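Local coordinates for protein phosphoribosylaminoimidazole-succinocarboxamide synthase (Pyrococcus horikoshii, PDB 4O83) that catalyses the ATP-dependent joining of L-aspartate to 5-amino-1-(5-phospho-D-ribosyl)imidazole-4-carboxylate, forming SAICAR in de novo purine biosynthesis, at residues K58-H63 / N157-D162; E81-Y86 / D185-D190; L88-R93 / L176-D181. All coordinates share one frame; numbering follows the deposited sequence.

How the interactions relate
From the N terminus the chain first runs through 58-63, the end of helix 45-62, then 81-86, which leads from the four-stranded sheet into strand 84-93, and 88-93 further along that strand. Interaction 1 closes when 157-162 on helix 143-165 packs on 58-63. Strand 169-180 follows, and 176-181 pairs with 88-93 in interaction 3; 185-190 then meets 81-86 in interaction 2. Interaction 3 is thus enclosed by interaction 2, while interaction 1 crosses both. Interactions 2 and 3 share the six-stranded sheet, both touch AMP and are joined by the Asp-84 to Lys-180 salt bridge. Leu-60 on Leu-188 and Asn-157 on Val-92 pack the helices of interaction 1 against them.

Interaction 1 of 3, residues K58-H63 / N157-D162. With CD (cadmium ion), chain C; CD (cadmium ion), chain D.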
loop_
_atom_site.group_PDB
_atom_site.type_symbol
_atom_site.label_atom_id
_atom_site.label_comp_id
_atom_site.label_asym_id
_atom_site.label_seq_id
_atom_site.Cartn_x
_atom_site.Cartn_y
_atom_site.Cartn_z
ATOM N N LYS A 58 -15.835 -7.830 0.876
ATOM C CA LYS A 58 -16.140 -7.293 -0.454
ATOM C C LYS A 58 -14.982 -6.487 -1.039
ATOM O O LYS A 58 -14.623 -6.665 -2.197
ATOM C CB LYS A 58 -17.429 -6.471 -0.431
ATOM C CG LYS A 58 -18.689 -7.327 -0.316
ATOM C CD LYS A 58 -19.941 -6.459 -0.361
ATOM N N LEU A 59 -14.390 -5.618 -0.231
ATOM C CA LEU A 59 -13.182 -4.920 -0.624
ATOM C C LEU A 59 -12.080 -5.889 -1.106
ATOM O O LEU A 59 -11.518 -5.712 -2.190
ATOM C CB LEU A 59 -12.665 -4.063 0.531
ATOM C CG LEU A 59 -11.399 -3.253 0.256
ATOM C CD1 LEU A 59 -11.621 -2.198 -0.831
ATOM C CD2 LEU A 59 -10.910 -2.595 1.544
ATOM N N LEU A 60 -11.782 -6.909 -0.310
ATOM C CA LEU A 60 -10.751 -7.890 -0.703
ATOM C C LEU A 60 -11.068 -8.657 -1.998
ATOM O O LEU A 60 -10.196 -8.797 -2.864
ATOM C CB LEU A 60 -10.431 -8.844 0.452
ATOM C CG LEU A 60 -9.861 -8.102 1.669
ATOM C CD1 LEU A 60 -9.828 -8.981 2.925
ATOM C CD2 LEU A 60 -8.492 -7.534 1.326
ATOM N N GLU A 61 -12.308 -9.136 -2.123
ATOM C CA GLU A 61 -12.775 -9.796 -3.357
ATOM C C GLU A 61 -12.654 -8.893 -4.595
ATOM O O GLU A 61 -12.269 -9.359 -5.668
ATOM C CB GLU A 61 -14.208 -10.328 -3.205
ATOM C CG GLU A 61 -14.406 -11.155 -1.945
ATOM C CD GLU A 61 -14.905 -12.564 -2.200
ATOM O OE1 GLU A 61 -16.018 -12.883 -1.753
ATOM O OE2 GLU A 61 -14.171 -13.366 -2.821
ATOM N N GLU A 62 -12.944 -7.602 -4.442
ATOM C CA GLU A 62 -12.694 -6.637 -5.532
ATOM C C GLU A 62 -11.243 -6.663 -6.012
ATOM O O GLU A 62 -10.971 -6.333 -7.160
ATOM C CB GLU A 62 -13.022 -5.205 -5.108
ATOM C CG GLU A 62 -14.490 -4.866 -4.978
ATOM C CD GLU A 62 -14.687 -3.466 -4.410
ATOM O OE1 GLU A 62 -15.850 -3.074 -4.181
ATOM O OE2 GLU A 62 -13.678 -2.757 -4.184
ATOM N N HIS A 63 -10.316 -7.036 -5.128
ATOM C CA HIS A 63 -8.892 -7.131 -5.489
ATOM C C HIS A 63 -8.459 -8.512 -5.888
ATOM O O HIS A 63 -7.260 -8.772 -6.113
ATOM C CB HIS A 63 -8.030 -6.616 -4.350
ATOM C CG HIS A 63 -8.180 -5.136 -4.107
ATOM N ND1 HIS A 63 -9.301 -4.594 -3.588
ATOM C CD2 HIS A 63 -7.315 -4.084 -4.356
ATOM C CE1 HIS A 63 -9.154 -3.263 -3.502
ATOM N NE2 HIS A 63 -7.932 -2.953 -3.959
ATOM N N ASN A 157 -3.180 -7.574 4.018
ATOM C CA ASN A 157 -2.604 -6.483 4.818
ATOM C C ASN A 157 -2.484 -5.171 4.044
ATOM O O ASN A 157 -2.926 -4.120 4.532
ATOM C CB ASN A 157 -1.219 -6.856 5.361
ATOM C CG ASN A 157 -0.656 -5.800 6.301
ATOM O OD1 ASN A 157 -1.275 -5.490 7.331
ATOM N ND2 ASN A 157 0.537 -5.262 5.976
ATOM N N GLU A 158 -1.889 -5.236 2.849
ATOM C CA GLU A 158 -1.598 -4.029 2.109
ATOM C C GLU A 158 -2.894 -3.314 1.716
ATOM O O GLU A 158 -2.990 -2.095 1.876
ATOM C CB GLU A 158 -0.694 -4.275 0.901
ATOM C CG GLU A 158 0.137 -3.052 0.496
ATOM C CD GLU A 158 1.119 -2.601 1.585
ATOM O OE1 GLU A 158 1.596 -3.452 2.371
ATOM O OE2 GLU A 158 1.416 -1.387 1.665
ATOM N N ILE A 159 -3.884 -4.082 1.259
ATOM C CA ILE A 159 -5.219 -3.537 0.892
ATOM C C ILE A 159 -5.959 -2.922 2.090
ATOM O O ILE A 159 -6.436 -1.784 2.032
ATOM C CB ILE A 159 -6.100 -4.602 0.203
ATOM C CG1 ILE A 159 -5.431 -5.089 -1.095
ATOM C CG2 ILE A 159 -7.500 -4.053 -0.085
ATOM C CD1 ILE A 159 -5.929 -6.454 -1.557
ATOM N N LEU A 160 -6.030 -3.665 3.183
ATOM C CA LEU A 160 -6.673 -3.151 4.402
ATOM C C LEU A 160 -5.957 -1.927 4.966
ATOM O O LEU A 160 -6.597 -0.918 5.266
ATOM C CB LEU A 160 -6.866 -4.258 5.458
ATOM C CG LEU A 160 -7.766 -5.456 5.077
ATOM C CD1 LEU A 160 -7.950 -6.410 6.238
ATOM C CD2 LEU A 160 -9.146 -5.087 4.551
ATOM N N LYS A 161 -4.631 -1.998 5.074
ATOM C CA LYS A 161 -3.835 -0.876 5.554
ATOM C C LYS A 161 -4.054 0.397 4.749
ATOM O O LYS A 161 -4.276 1.476 5.337
ATOM C CB LYS A 161 -2.336 -1.210 5.591
ATOM C CG LYS A 161 -1.476 -0.095 6.175
ATOM C CD LYS A 161 0.026 -0.364 6.063
ATOM C CE LYS A 161 0.400 -0.677 4.616
ATOM N NZ LYS A 161 1.850 -0.567 4.296
ATOM N N ASP A 162 -3.973 0.274 3.423
ATOM C CA ASP A 162 -4.059 1.424 2.549
ATOM C C ASP A 162 -5.467 2.028 2.573
ATOM O O ASP A 162 -5.627 3.238 2.651
ATOM C CB ASP A 162 -3.634 1.041 1.140
ATOM C CG ASP A 162 -2.160 0.678 1.058
ATOM O OD1 ASP A 162 -1.447 0.820 2.100
ATOM O OD2 ASP A 162 -1.715 0.278 -0.048
HETATM CD CD CD C . 0.418 0.318 0.476
HETATM CD CD CD D . -6.988 -0.890 -4.133
#
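Ile-159 holds CG1 beside its backbone N (chi1 -61°), which helps to turn both branches of the side chain to His-63: CG2 stands over the imidazole and CD1 lies against CB and CG. In His-63, chi1 (-67°) swings the ring toward the isoleucine, and its turn about CB-CG presents a face. The result is a CH-pi contact, with Ile-159 CG2 3.9 Å from the centroid of the His-63 ring. Ile-159 CD1 lies 3.5 Å from His-63 CB. The ring's rotation is fixed at two nitrogens. His-63 ND1 donates to Leu-59 O (2.8 Å) near the ring plane, and NE2 binds a cadmium ion at 2.3 Å, shared with Glu-111 of the second subunit. Beside the ring, Leu-60 CD2 reaches Ile-159 CG2 at 3.9 Å and Leu-160 CD2 at 4.1 Å. Leu-59 and Ile-159 slide past each other in opposite directions, Leu-59 CG 4.0 Å from Ile-159 CG2. Apolar packing and the CH-pi contact thus join the two segments, with Ile-159 touching both leucines and the histidine ring. On the side of helix 143-165 that meets the second subunit, Glu-158 and Asp-162 bind another cadmium ion together with their counterparts there. The axes of 58-62 and 157-162 run at 123° to each other; Leu-60 and Leu-160 both pack on Ile-192, and Leu-160 also rests on Leu-171 and Phe-174 of strand 169-180.

Interaction 2 of 3, residues E81-Y86 / D185-D190. With AMP (adenosine monophosphate), chain L.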
loop_
_atom_site.group_PDB
_atom_site.type_symbol
_atom_site.label_atom_id
_atom_site.label_comp_id
_atom_site.label_asym_id
_atom_site.label_seq_id
_atom_site.Cartn_x
_atom_site.Cartn_y
_atom_site.Cartn_z
ATOM N N GLU A 81 -19.072 -19.887 2.587
ATOM C CA GLU A 81 -18.798 -21.226 2.107
ATOM C C GLU A 81 -18.029 -22.024 3.152
ATOM O O GLU A 81 -17.149 -21.489 3.833
ATOM C CB GLU A 81 -18.104 -21.206 0.749
ATOM C CG GLU A 81 -16.676 -20.713 0.728
ATOM C CD GLU A 81 -16.016 -20.950 -0.621
ATOM O OE1 GLU A 81 -15.443 -19.990 -1.179
ATOM O OE2 GLU A 81 -16.083 -22.089 -1.133
ATOM N N LYS A 82 -18.408 -23.292 3.294
ATOM C CA LYS A 82 -17.812 -24.155 4.304
ATOM C C LYS A 82 -16.442 -24.594 3.810
ATOM O O LYS A 82 -16.279 -24.988 2.658
ATOM C CB LYS A 82 -18.717 -25.351 4.633
ATOM C CG LYS A 82 -18.307 -26.104 5.892
ATOM C CD LYS A 82 -19.458 -26.914 6.479
ATOM N N LEU A 83 -15.456 -24.475 4.689
ATOM C CA LEU A 83 -14.077 -24.762 4.334
ATOM C C LEU A 83 -13.488 -25.835 5.241
ATOM O O LEU A 83 -13.944 -26.036 6.381
ATOM C CB LEU A 83 -13.229 -23.480 4.420
ATOM C CG LEU A 83 -13.613 -22.297 3.536
ATOM C CD1 LEU A 83 -12.759 -21.108 3.901
ATOM C CD2 LEU A 83 -13.458 -22.640 2.057
ATOM N N ASP A 84 -12.473 -26.512 4.709
ATOM C CA ASP A 84 -11.588 -27.357 5.489
ATOM C C ASP A 84 -10.518 -26.426 6.086
ATOM O O ASP A 84 -9.574 -26.039 5.394
ATOM C CB ASP A 84 -10.963 -28.404 4.559
ATOM C CG ASP A 84 -10.024 -29.340 5.274
ATOM O OD1 ASP A 84 -10.309 -29.709 6.437
ATOM O OD2 ASP A 84 -8.997 -29.712 4.667
HETATM N N MSE A 85 -10.696 -26.050 7.352
HETATM C CA MSE A 85 -9.913 -24.965 7.965
HETATM C C MSE A 85 -8.503 -25.389 8.296
HETATM O O MSE A 85 -8.284 -26.491 8.804
HETATM C CB MSE A 85 -10.543 -24.474 9.278
HETATM C CG MSE A 85 -11.930 -23.841 9.132
HETATM SE SE MSE A 85 -11.870 -22.229 7.989
HETATM C CE MSE A 85 -10.797 -21.134 9.238
ATOM N N TYR A 86 -7.540 -24.507 8.038
ATOM C CA TYR A 86 -6.196 -24.687 8.607
ATOM C C TYR A 86 -6.231 -24.365 10.102
ATOM O O TYR A 86 -6.930 -23.437 10.521
ATOM C CB TYR A 86 -5.162 -23.825 7.901
ATOM C CG TYR A 86 -4.884 -24.238 6.477
ATOM C CD1 TYR A 86 -3.978 -25.262 6.187
ATOM C CD2 TYR A 86 -5.501 -23.578 5.417
ATOM C CE1 TYR A 86 -3.710 -25.627 4.883
ATOM C CE2 TYR A 86 -5.240 -23.929 4.114
ATOM C CZ TYR A 86 -4.347 -24.956 3.850
ATOM O OH TYR A 86 -4.115 -25.292 2.545
ATOM N N ASP A 185 -8.359 -24.788 -3.318
ATOM C CA ASP A 185 -7.784 -23.440 -3.215
ATOM C C ASP A 185 -7.809 -22.960 -1.776
ATOM O O ASP A 185 -8.713 -23.307 -1.025
ATOM C CB ASP A 185 -8.557 -22.435 -4.062
ATOM C CG ASP A 185 -8.396 -22.667 -5.543
ATOM O OD1 ASP A 185 -7.295 -23.092 -5.980
ATOM O OD2 ASP A 185 -9.376 -22.404 -6.275
ATOM N N ILE A 186 -6.824 -22.138 -1.422
ATOM C CA ILE A 186 -6.735 -21.521 -0.092
ATOM C C ILE A 186 -7.614 -20.268 -0.045
ATOM O O ILE A 186 -7.462 -19.364 -0.859
ATOM C CB ILE A 186 -5.268 -21.255 0.296
ATOM C CG1 ILE A 186 -4.594 -22.595 0.596
ATOM C CG2 ILE A 186 -5.147 -20.360 1.535
ATOM C CD1 ILE A 186 -3.097 -22.592 0.402
ATOM N N VAL A 187 -8.529 -20.245 0.921
ATOM C CA VAL A 187 -9.611 -19.257 0.979
ATOM C C VAL A 187 -9.619 -18.538 2.328
ATOM O O VAL A 187 -9.620 -19.178 3.378
ATOM C CB VAL A 187 -10.985 -19.948 0.732
ATOM C CG1 VAL A 187 -12.144 -18.972 0.895
ATOM C CG2 VAL A 187 -11.018 -20.562 -0.670
ATOM N N LEU A 188 -9.632 -17.204 2.297
ATOM C CA LEU A 188 -9.706 -16.403 3.529
ATOM C C LEU A 188 -11.064 -16.567 4.218
ATOM O O LEU A 188 -12.111 -16.509 3.577
ATOM C CB LEU A 188 -9.411 -14.928 3.231
ATOM C CG LEU A 188 -9.431 -13.934 4.400
ATOM C CD1 LEU A 188 -8.315 -14.231 5.397
ATOM C CD2 LEU A 188 -9.330 -12.508 3.872
ATOM N N ALA A 189 -11.036 -16.776 5.528
ATOM C CA ALA A 189 -12.222 -17.162 6.271
ATOM C C ALA A 189 -12.475 -16.297 7.510
ATOM O O ALA A 189 -11.959 -15.184 7.624
ATOM C CB ALA A 189 -12.104 -18.624 6.676
ATOM N N ASP A 190 -13.278 -16.839 8.425
ATOM C CA ASP A 190 -13.613 -16.217 9.711
ATOM C C ASP A 190 -14.182 -14.799 9.571
ATOM O O ASP A 190 -15.076 -14.576 8.773
ATOM C CB ASP A 190 -12.402 -16.254 10.654
ATOM C CG ASP A 190 -12.794 -16.164 12.097
ATOM O OD1 ASP A 190 -12.373 -15.211 12.775
ATOM O OD2 ASP A 190 -13.525 -17.044 12.562
HETATM P P AMP L . -15.555 -18.505 16.996
HETATM O O1P AMP L . -14.377 -19.232 17.629
HETATM O O2P AMP L . -15.539 -17.005 17.154
HETATM O O3P AMP L . -16.890 -19.130 17.329
HETATM O "O5'" AMP L . -15.337 -18.693 15.403
HETATM C "C5'" AMP L . -16.159 -19.513 14.572
HETATM C "C4'" AMP L . -15.424 -20.792 14.173
HETATM O "O4'" AMP L . -15.693 -21.155 12.811
HETATM C "C3'" AMP L . -13.912 -20.665 14.286
HETATM O "O3'" AMP L . -13.434 -21.921 14.767
HETATM C "C2'" AMP L . -13.449 -20.466 12.859
HETATM O "O2'" AMP L . -12.130 -20.979 12.679
HETATM C "C1'" AMP L . -14.464 -21.288 12.081
HETATM N N9 AMP L . -14.689 -20.792 10.707
HETATM C C8 AMP L . -14.635 -19.515 10.303
HETATM N N7 AMP L . -14.919 -19.408 8.992
HETATM C C5 AMP L . -15.184 -20.646 8.529
HETATM C C6 AMP L . -15.556 -21.267 7.233
HETATM N N6 AMP L . -15.717 -20.524 6.126
HETATM N N1 AMP L . -15.729 -22.605 7.186
HETATM C C2 AMP L . -15.577 -23.380 8.276
HETATM N N3 AMP L . -15.237 -22.888 9.480
HETATM C C4 AMP L . -15.026 -21.560 9.671
#
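Met-85 and Ala-189 touch through CE and CB (3.8 Å) beside the adenine of AMP. The selenium of Met-85, present as selenomethionine, lies over one face of the base, 3.6 Å from AMP C4, and Ala-189 CB approaches AMP N7 obliquely from that same side. The bends at chi2 and chi3 (-62° and -67°) fold the Met-85 chain back so that selenium and CE can serve base and alanine together. Round the perimeter of the base, backbone groups supply the polar partners: AMP N6 donates to Glu-81 O (2.9 Å), Leu-83 N donates to AMP N1 (3.1 Å) and Asp-190 N to AMP N7. A carbonyl and an amide two residues apart reading N6 and N1 recall the hinge of protein kinases, and here too the linker joins two sheets, the four-stranded one and the six-stranded one, with AMP in the cleft. Beyond the amino group of the base, Leu-83 CD1 packs on Val-187 CG1 at 3.7 Å, the two side chains crossing at about a right angle, and also on Ala-189 CB. Further along, Ile-186 CG1 sits 3.4 Å from Tyr-86 OH, which is hydrogen-bonded to Glu-145 on helix 143-165.

Interaction 3 of 3, residues L88-R93 / L176-D181; sequences LEVVVR and LEFGKD. With CD (cadmium ion), chain E; AMP (adenosine monophosphate), chain L; PO4 (phosphate ion), chain J.
Backbone bonds join Val-90 and Leu-176 as an antiparallel hydrogen-bonded pair: Val-90 N donates to Leu-176 O (2.8 Å) and Leu-176 N to Val-90 O (2.7 Å). Two residues along each strand, a water bridges Leu-88 O (2.7 Å) and Phe-178 N (2.9 Å); beyond it a backbone hydrogen bond joins Tyr-86 to Phe-178, consistent with the irregularity of these strands. Apolar packing is slight. Val-90 CG2 meets the edge of the Phe-178 ring, 4.1 Å from Phe-178 CD2, on the face covered by helix 143-165. Charged groups occupy the other face, where Glu-89 and Glu-177 lie side by side. In the conformer described, one of two modelled, Glu-89 OE2 binds a cadmium ion together with Asp-128. Glu-177 divides its carboxylate: OE1 accepts a hydrogen bond from AMP O2' (2.6 Å), while OE2 makes salt bridges to Lys-122 and Lys-175. Replacing Glu-177 with alanine is likely to leave the ribose hydroxyl without its acceptor and both lysines without this counter-charge. Lysines and metal probably offset any repulsion between the neighbouring carboxylates, allowing a buried sheet surface to present an acceptor to the nucleotide's ribose.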
loop_
_atom_site.group_PDB
_atom_site.type_symbol
_atom_site.label_atom_id
_atom_site.label_comp_id
_atom_site.label_asym_id
_atom_site.label_seq_id
_atom_site.Cartn_x
_atom_site.Cartn_y
_atom_site.Cartn_z
ATOM N N LEU A 88 -4.794 -22.634 12.166
ATOM C CA LEU A 88 -3.928 -21.486 12.336
ATOM C C LEU A 88 -4.677 -20.192 12.618
ATOM O O LEU A 88 -5.803 -19.980 12.147
ATOM C CB LEU A 88 -3.098 -21.260 11.069
ATOM C CG LEU A 88 -2.146 -22.339 10.531
ATOM C CD1 LEU A 88 -1.550 -21.907 9.199
ATOM C CD2 LEU A 88 -1.044 -22.654 11.533
ATOM N N GLU A 89 -4.038 -19.353 13.420
ATOM C CA GLU A 89 -4.345 -17.930 13.446
ATOM C C GLU A 89 -3.109 -17.213 12.915
ATOM O O GLU A 89 -2.028 -17.349 13.476
ATOM C CB GLU A 89 -4.717 -17.463 14.859
ATOM C CG GLU A 89 -5.863 -18.263 15.466
ATOM C CD GLU A 89 -6.516 -17.571 16.645
ATOM O OE1 GLU A 89 -7.256 -16.600 16.431
ATOM O OE2 GLU A 89 -6.306 -18.005 17.788
ATOM N N VAL A 90 -3.277 -16.487 11.806
ATOM C CA VAL A 90 -2.191 -15.830 11.100
ATOM C C VAL A 90 -2.249 -14.342 11.426
ATOM O O VAL A 90 -3.260 -13.680 11.171
ATOM C CB VAL A 90 -2.283 -16.065 9.575
ATOM C CG1 VAL A 90 -1.135 -15.386 8.856
ATOM C CG2 VAL A 90 -2.326 -17.565 9.242
ATOM N N VAL A 91 -1.170 -13.824 12.002
ATOM C CA VAL A 91 -1.156 -12.439 12.448
ATOM C C VAL A 91 -0.190 -11.637 11.603
ATOM O O VAL A 91 0.950 -12.064 11.381
ATOM C CB VAL A 91 -0.856 -12.311 13.966
ATOM C CG1 VAL A 91 -0.778 -10.849 14.390
ATOM C CG2 VAL A 91 -1.922 -13.027 14.790
ATOM N N VAL A 92 -0.677 -10.507 11.082
ATOM C CA VAL A 92 0.147 -9.581 10.351
ATOM C C VAL A 92 0.251 -8.288 11.162
ATOM O O VAL A 92 -0.758 -7.787 11.690
ATOM C CB VAL A 92 -0.384 -9.267 8.929
ATOM C CG1 VAL A 92 0.627 -8.415 8.182
ATOM C CG2 VAL A 92 -0.654 -10.542 8.136
ATOM N N ARG A 93 1.469 -7.747 11.225
ATOM C CA ARG A 93 1.756 -6.629 12.104
ATOM C C ARG A 93 2.496 -5.533 11.343
ATOM O O ARG A 93 3.505 -5.776 10.682
ATOM C CB ARG A 93 2.552 -7.122 13.329
ATOM C CG ARG A 93 1.962 -8.390 13.945
ATOM C CD ARG A 93 2.706 -8.847 15.197
ATOM N NE ARG A 93 2.219 -8.117 16.339
ATOM C CZ ARG A 93 1.626 -8.646 17.400
ATOM N NH1 ARG A 93 1.488 -9.959 17.544
ATOM N NH2 ARG A 93 1.195 -7.831 18.348
ATOM N N LEU A 176 -5.936 -13.347 10.854
ATOM C CA LEU A 176 -6.656 -13.974 9.743
ATOM C C LEU A 176 -6.692 -15.477 9.938
ATOM O O LEU A 176 -5.798 -16.049 10.589
ATOM C CB LEU A 176 -5.960 -13.684 8.409
ATOM C CG LEU A 176 -5.852 -12.239 7.937
ATOM C CD1 LEU A 176 -5.158 -12.179 6.583
ATOM C CD2 LEU A 176 -7.261 -11.613 7.875
ATOM N N GLU A 177 -7.732 -16.096 9.381
ATOM C CA GLU A 177 -7.836 -17.541 9.304
ATOM C C GLU A 177 -8.156 -17.953 7.868
ATOM O O GLU A 177 -8.798 -17.193 7.112
ATOM C CB GLU A 177 -8.903 -18.078 10.273
ATOM C CG GLU A 177 -8.727 -17.542 11.688
ATOM C CD GLU A 177 -9.589 -18.218 12.742
ATOM O OE1 GLU A 177 -10.199 -19.277 12.473
ATOM O OE2 GLU A 177 -9.625 -17.688 13.869
ATOM N N PHE A 178 -7.705 -19.162 7.524
ATOM C CA PHE A 178 -7.809 -19.701 6.184
ATOM C C PHE A 178 -8.311 -21.138 6.222
ATOM O O PHE A 178 -8.148 -21.851 7.224
ATOM C CB PHE A 178 -6.433 -19.675 5.478
ATOM C CG PHE A 178 -5.884 -18.291 5.248
ATOM C CD1 PHE A 178 -6.167 -17.604 4.068
ATOM C CD2 PHE A 178 -5.092 -17.666 6.209
ATOM C CE1 PHE A 178 -5.661 -16.336 3.844
ATOM C CE2 PHE A 178 -4.574 -16.387 5.987
ATOM C CZ PHE A 178 -4.870 -15.725 4.808
ATOM N N GLY A 179 -8.912 -21.548 5.116
ATOM C CA GLY A 179 -9.241 -22.945 4.871
ATOM C C GLY A 179 -9.196 -23.338 3.399
ATOM O O GLY A 179 -8.919 -22.505 2.514
ATOM N N LYS A 180 -9.484 -24.612 3.140
ATOM C CA LYS A 180 -9.452 -25.156 1.788
ATOM C C LYS A 180 -10.876 -25.363 1.301
ATOM O O LYS A 180 -11.692 -25.958 2.013
ATOM C CB LYS A 180 -8.709 -26.499 1.774
ATOM C CG LYS A 180 -7.202 -26.413 1.603
ATOM C CD LYS A 180 -6.531 -27.715 2.033
ATOM C CE LYS A 180 -6.303 -27.756 3.541
ATOM N NZ LYS A 180 -6.366 -29.136 4.114
ATOM N N ASP A 181 -11.174 -24.875 0.096
ATOM C CA ASP A 181 -12.474 -25.120 -0.532
ATOM C C ASP A 181 -12.512 -26.451 -1.291
ATOM O O ASP A 181 -11.555 -27.226 -1.243
ATOM C CB ASP A 181 -12.881 -23.945 -1.437
ATOM C CG ASP A 181 -12.027 -23.824 -2.695
ATOM O OD1 ASP A 181 -12.207 -22.808 -3.403
ATOM O OD2 ASP A 181 -11.189 -24.707 -2.989
HETATM CD CD CD E . -7.734 -18.400 19.597
HETATM P P AMP L . -15.555 -18.505 16.996
HETATM O O1P AMP L . -14.377 -19.232 17.629
HETATM O O2P AMP L . -15.539 -17.005 17.154
HETATM O O3P AMP L . -16.890 -19.130 17.329
HETATM O "O5'" AMP L . -15.337 -18.693 15.403
HETATM C "C5'" AMP L . -16.159 -19.513 14.572
HETATM C "C4'" AMP L . -15.424 -20.792 14.173
HETATM O "O4'" AMP L . -15.693 -21.155 12.811
HETATM C "C3'" AMP L . -13.912 -20.665 14.286
HETATM O "O3'" AMP L . -13.434 -21.921 14.767
HETATM C "C2'" AMP L . -13.449 -20.466 12.859
HETATM O "O2'" AMP L . -12.130 -20.979 12.679
HETATM C "C1'" AMP L . -14.464 -21.288 12.081
HETATM N N9 AMP L . -14.689 -20.792 10.707
HETATM C C8 AMP L . -14.635 -19.515 10.303
HETATM N N7 AMP L . -14.919 -19.408 8.992
HETATM C C5 AMP L . -15.184 -20.646 8.529
HETATM C C6 AMP L . -15.556 -21.267 7.233
HETATM N N6 AMP L . -15.717 -20.524 6.126
HETATM N N1 AMP L . -15.729 -22.605 7.186
HETATM C C2 AMP L . -15.577 -23.380 8.276
HETATM N N3 AMP L . -15.237 -22.888 9.480
HETATM C C4 AMP L . -15.026 -21.560 9.671
HETATM P P PO4 J . -1.121 -9.656 20.761
HETATM O O1 PO4 J . -2.567 -9.233 20.878
HETATM O O2 PO4 J . -1.055 -10.942 19.961
HETATM O O3 PO4 J . -0.300 -8.607 20.070
HETATM O O4 PO4 J . -0.587 -9.851 22.155
HETATM O O HOH W 1 -6.560 -20.768 9.669
#